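Long-range contact in thioredoxin domain-containing protein (PDB 3U5R), which is of unknown function but belongs to the AhpC/TSA family with a thioredoxin-like domain and may act as an antioxidant oxidoreductase: residues A82-A94 with A176-G188. Residues are numbered along the deposited sequence; the frame is centred on the assembly and turned at random.
Sequences AKFAGDYAGQGLA and ADLRAAVDAVLKG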
loop_
_atom_site.group_PDB
_atom_site.type_symbol
_atom_site.label_atom_id
_atom_site.label_comp_id
_atom_site.label_asym_id
_atom_site.label_seq_id
_atom_site.Cartn_x
_atom_site.Cartn_y
_atom_site.Cartn_z
ATOM N N ALA A 82 -4.360 9.504 1.695
ATOM C CA ALA A 82 -3.522 10.664 1.543
ATOM C C ALA A 82 -3.459 11.411 2.885
ATOM O O ALA A 82 -2.379 11.895 3.302
ATOM C CB ALA A 82 -4.048 11.567 0.373
ATOM N N LYS A 83 -4.590 11.492 3.578
ATOM C CA LYS A 83 -4.622 12.125 4.903
ATOM C C LYS A 83 -3.747 11.358 5.939
ATOM O O LYS A 83 -2.883 11.938 6.682
ATOM C CB LYS A 83 -6.091 12.176 5.375
ATOM C CG LYS A 83 -6.312 12.562 6.868
ATOM C CD LYS A 83 -5.674 13.904 7.168
ATOM C CE LYS A 83 -6.225 14.470 8.519
ATOM N NZ LYS A 83 -7.603 13.821 8.649
ATOM N N PHE A 84 -3.940 10.042 5.973
ATOM C CA PHE A 84 -3.149 9.154 6.847
ATOM C C PHE A 84 -1.658 9.348 6.600
ATOM O O PHE A 84 -0.888 9.578 7.537
ATOM C CB PHE A 84 -3.542 7.713 6.503
ATOM C CG PHE A 84 -2.608 6.653 7.047
ATOM C CD1 PHE A 84 -2.759 6.171 8.309
ATOM C CD2 PHE A 84 -1.620 6.110 6.264
ATOM C CE1 PHE A 84 -1.907 5.123 8.813
ATOM C CE2 PHE A 84 -0.803 5.049 6.775
ATOM C CZ PHE A 84 -0.951 4.612 8.026
ATOM N N ALA A 85 -1.226 9.181 5.343
ATOM C CA ALA A 85 0.222 9.295 5.088
ATOM C C ALA A 85 0.738 10.691 5.527
ATOM O O ALA A 85 1.772 10.773 6.173
ATOM C CB ALA A 85 0.590 8.991 3.628
ATOM N N GLY A 86 0.004 11.763 5.184
ATOM C CA GLY A 86 0.373 13.133 5.595
ATOM C C GLY A 86 0.421 13.270 7.121
ATOM O O GLY A 86 1.388 13.841 7.688
ATOM N N ASP A 87 -0.558 12.712 7.815
ATOM C CA ASP A 87 -0.606 12.820 9.260
ATOM C C ASP A 87 0.705 12.288 9.880
ATOM O O ASP A 87 1.120 12.782 10.904
ATOM C CB ASP A 87 -1.727 11.944 9.850
ATOM C CG ASP A 87 -3.108 12.598 9.811
ATOM O OD1 ASP A 87 -3.155 13.809 9.485
ATOM O OD2 ASP A 87 -4.129 11.863 10.056
ATOM N N TYR A 88 1.240 11.190 9.329
ATOM C CA TYR A 88 2.416 10.524 9.922
ATOM C C TYR A 88 3.760 10.958 9.339
ATOM O O TYR A 88 4.844 10.499 9.809
ATOM C CB TYR A 88 2.309 8.996 9.760
ATOM C CG TYR A 88 1.379 8.407 10.798
ATOM C CD1 TYR A 88 1.795 8.150 12.094
ATOM C CD2 TYR A 88 0.083 8.166 10.483
ATOM C CE1 TYR A 88 0.897 7.612 13.052
ATOM C CE2 TYR A 88 -0.811 7.629 11.398
ATOM C CZ TYR A 88 -0.420 7.366 12.661
ATOM O OH TYR A 88 -1.372 6.831 13.506
ATOM N N ALA A 89 3.707 11.791 8.302
ATOM C CA ALA A 89 4.964 12.245 7.643
ATOM C C ALA A 89 5.729 13.074 8.679
ATOM O O ALA A 89 5.206 14.037 9.255
ATOM C CB ALA A 89 4.666 13.084 6.310
ATOM N N GLY A 90 6.933 12.665 9.020
ATOM C CA GLY A 90 7.598 13.423 10.084
ATOM C C GLY A 90 7.474 12.756 11.441
ATOM O O GLY A 90 8.198 13.160 12.367
ATOM N N GLN A 91 6.600 11.735 11.583
ATOM C CA GLN A 91 6.506 10.970 12.847
ATOM C C GLN A 91 7.305 9.649 12.748
ATOM O O GLN A 91 7.483 8.974 13.729
ATOM C CB GLN A 91 5.085 10.632 13.219
ATOM C CG GLN A 91 4.303 11.915 13.436
ATOM C CD GLN A 91 3.244 11.705 14.430
ATOM O OE1 GLN A 91 3.492 11.797 15.641
ATOM N NE2 GLN A 91 2.046 11.371 13.947
ATOM N N GLY A 92 7.746 9.312 11.543
ATOM C CA GLY A 92 8.636 8.192 11.358
ATOM C C GLY A 92 8.028 7.115 10.467
ATOM O O GLY A 92 8.666 6.111 10.247
ATOM N N LEU A 93 6.855 7.373 9.865
ATOM C CA LEU A 93 6.304 6.449 8.874
ATOM C C LEU A 93 6.677 6.866 7.432
ATOM O O LEU A 93 6.463 8.032 7.065
ATOM C CB LEU A 93 4.791 6.435 8.999
ATOM C CG LEU A 93 4.142 5.626 7.912
ATOM C CD1 LEU A 93 4.331 4.139 8.275
ATOM C CD2 LEU A 93 2.694 5.988 7.854
ATOM N N ALA A 94 7.250 5.946 6.656
ATOM C CA ALA A 94 7.372 6.078 5.224
ATOM C C ALA A 94 6.251 5.286 4.570
ATOM O O ALA A 94 5.968 4.161 4.983
ATOM C CB ALA A 94 8.731 5.548 4.743
ATOM N N ALA A 176 -8.480 3.274 11.066
ATOM C CA ALA A 176 -8.133 2.968 12.481
ATOM C C ALA A 176 -7.267 1.718 12.698
ATOM O O ALA A 176 -6.351 1.768 13.505
ATOM C CB ALA A 176 -9.419 2.901 13.414
ATOM N N ASP A 177 -7.519 0.624 11.968
ATOM C CA ASP A 177 -6.671 -0.593 12.097
ATOM C C ASP A 177 -5.201 -0.306 11.752
ATOM O O ASP A 177 -4.295 -0.638 12.550
ATOM C CB ASP A 177 -7.195 -1.775 11.237
ATOM C CG ASP A 177 -8.575 -2.334 11.723
ATOM O OD1 ASP A 177 -9.295 -1.575 12.356
ATOM O OD2 ASP A 177 -8.984 -3.501 11.417
ATOM N N LEU A 178 -4.967 0.334 10.608
ATOM C CA LEU A 178 -3.597 0.680 10.212
ATOM C C LEU A 178 -2.986 1.718 11.116
ATOM O O LEU A 178 -1.828 1.601 11.508
ATOM C CB LEU A 178 -3.538 1.190 8.755
ATOM C CG LEU A 178 -2.623 0.560 7.770
ATOM C CD1 LEU A 178 -2.372 1.555 6.638
ATOM C CD2 LEU A 178 -1.360 -0.076 8.341
ATOM N N ARG A 179 -3.765 2.727 11.486
ATOM C CA ARG A 179 -3.284 3.730 12.434
ATOM C C ARG A 179 -2.848 3.095 13.727
ATOM O O ARG A 179 -1.774 3.362 14.184
ATOM C CB ARG A 179 -4.339 4.799 12.696
ATOM C CG ARG A 179 -4.514 5.702 11.429
ATOM C CD ARG A 179 -5.795 6.669 11.608
ATOM N NE ARG A 179 -5.908 7.656 10.521
ATOM C CZ ARG A 179 -5.243 8.800 10.443
ATOM N NH1 ARG A 179 -4.437 9.222 11.403
ATOM N NH2 ARG A 179 -5.527 9.622 9.434
ATOM N N ALA A 180 -3.690 2.251 14.318
ATOM C CA ALA A 180 -3.303 1.570 15.554
ATOM C C ALA A 180 -1.982 0.780 15.399
ATOM O O ALA A 180 -1.103 0.868 16.265
ATOM C CB ALA A 180 -4.480 0.662 16.092
ATOM N N ALA A 181 -1.814 0.072 14.290
ATOM C CA ALA A 181 -0.591 -0.706 13.997
ATOM C C ALA A 181 0.657 0.227 13.866
ATOM O O ALA A 181 1.697 -0.004 14.488
ATOM C CB ALA A 181 -0.796 -1.529 12.710
ATOM N N VAL A 182 0.528 1.321 13.110
ATOM C CA VAL A 182 1.623 2.286 13.008
ATOM C C VAL A 182 2.024 2.886 14.362
ATOM O O VAL A 182 3.232 2.944 14.684
ATOM C CB VAL A 182 1.293 3.417 11.979
ATOM C CG1 VAL A 182 2.453 4.465 11.982
ATOM C CG2 VAL A 182 1.148 2.779 10.604
ATOM N N ASP A 183 1.011 3.302 15.158
ATOM C CA ASP A 183 1.234 3.860 16.483
ATOM C C ASP A 183 2.035 2.850 17.361
ATOM O O ASP A 183 2.971 3.242 18.045
ATOM C CB ASP A 183 -0.086 4.126 17.186
ATOM C CG ASP A 183 -0.840 5.374 16.601
ATOM O OD1 ASP A 183 -0.263 6.125 15.782
ATOM O OD2 ASP A 183 -1.996 5.618 16.985
ATOM N N ALA A 184 1.608 1.586 17.373
ATOM C CA ALA A 184 2.260 0.540 18.113
ATOM C C ALA A 184 3.723 0.450 17.635
ATOM O O ALA A 184 4.669 0.393 18.465
ATOM C CB ALA A 184 1.556 -0.808 17.832
ATOM N N VAL A 185 3.940 0.353 16.328
ATOM C CA VAL A 185 5.336 0.257 15.830
ATOM C C VAL A 185 6.151 1.494 16.268
ATOM O O VAL A 185 7.309 1.372 16.747
ATOM C CB VAL A 185 5.472 0.140 14.264
ATOM C CG1 VAL A 185 6.963 0.271 13.831
ATOM C CG2 VAL A 185 4.838 -1.171 13.742
ATOM N N LEU A 186 5.598 2.684 16.055
ATOM C CA LEU A 186 6.389 3.874 16.306
ATOM C C LEU A 186 6.691 3.989 17.829
ATOM O O LEU A 186 7.744 4.500 18.186
ATOM C CB LEU A 186 5.668 5.149 15.820
ATOM C CG LEU A 186 5.541 5.328 14.298
ATOM C CD1 LEU A 186 4.903 6.718 14.101
ATOM C CD2 LEU A 186 6.943 5.193 13.645
ATOM N N LYS A 187 5.765 3.528 18.705
ATOM C CA LYS A 187 6.011 3.557 20.144
ATOM C C LYS A 187 6.813 2.343 20.634
ATOM O O LYS A 187 6.958 2.167 21.835
ATOM C CB LYS A 187 4.717 3.570 20.976
ATOM C CG LYS A 187 3.731 4.714 20.786
ATOM C CD LYS A 187 2.680 4.659 21.942
ATOM C CE LYS A 187 1.196 4.679 21.476
ATOM N NZ LYS A 187 0.812 5.982 20.834
ATOM N N GLY A 188 7.321 1.517 19.729
ATOM C CA GLY A 188 8.008 0.304 20.098
ATOM C C GLY A 188 7.143 -0.768 20.757
ATOM O O GLY A 188 7.682 -1.613 21.457
HETATM O O HOH W 1 -3.530 8.292 13.841
#
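Y88 and R179 interlock across two nearly parallel helices, each a knob in a hollow of the other segment. The axes of helix segments 82-88 and 176-186 come within 11.5 Å, with a crossing angle of -18°, so long side chains fill the gap. Y88 sits in the hollow between R179, V182, D183 and L186. V182 CG1 lies over one face of its ring in a CH-pi contact, 4.0 Å from the ring centroid. The ring edge turns to D183, and Y88 OH donates to D183 OD1 at 2.6 Å, reaching that oxygen from above the carboxylate plane. R179 fills the return hollow among K83, F84, D87 and Y88. Its chain is extended from CG to NE (chi2 170°, chi3 173°), which carries the guanidinium across to the far helix. On the way R179 CG meets the edge of the F84 ring, 3.6 Å from F84 CD1. The guanidinium stands almost perpendicular to that ring. R179 NH1 and NH2 both grip D87 OD2, at 3.0 and 2.7 Å, end-on and in the guanidinium plane. NH1 uses the anti lone pair of that oxygen; NH2 meets it on the anti side, tilted out of the carboxylate plane. Replacing R179 by an alanine would probably leave D87 without this salt-bridge partner and open a gap beside the F84 ring edge.

Deeper in, F84 CZ packs on L178 CD1 and V182 CG2. L63 and L149 continue this apolar layer onto the central sheet. At the other end L186 CD1 reaches Q91 O, 3.4 Å away. The contact thus packs two helices side by side on one face of the thioredoxin-like sheet. One water accepts from R179 NH1 and donates to Y88 OH. The chemistry is graded, apolar against the sheet and polar outside, where Y88 OH, held by D183 and the water, ties the ring's position to the guanidinium's.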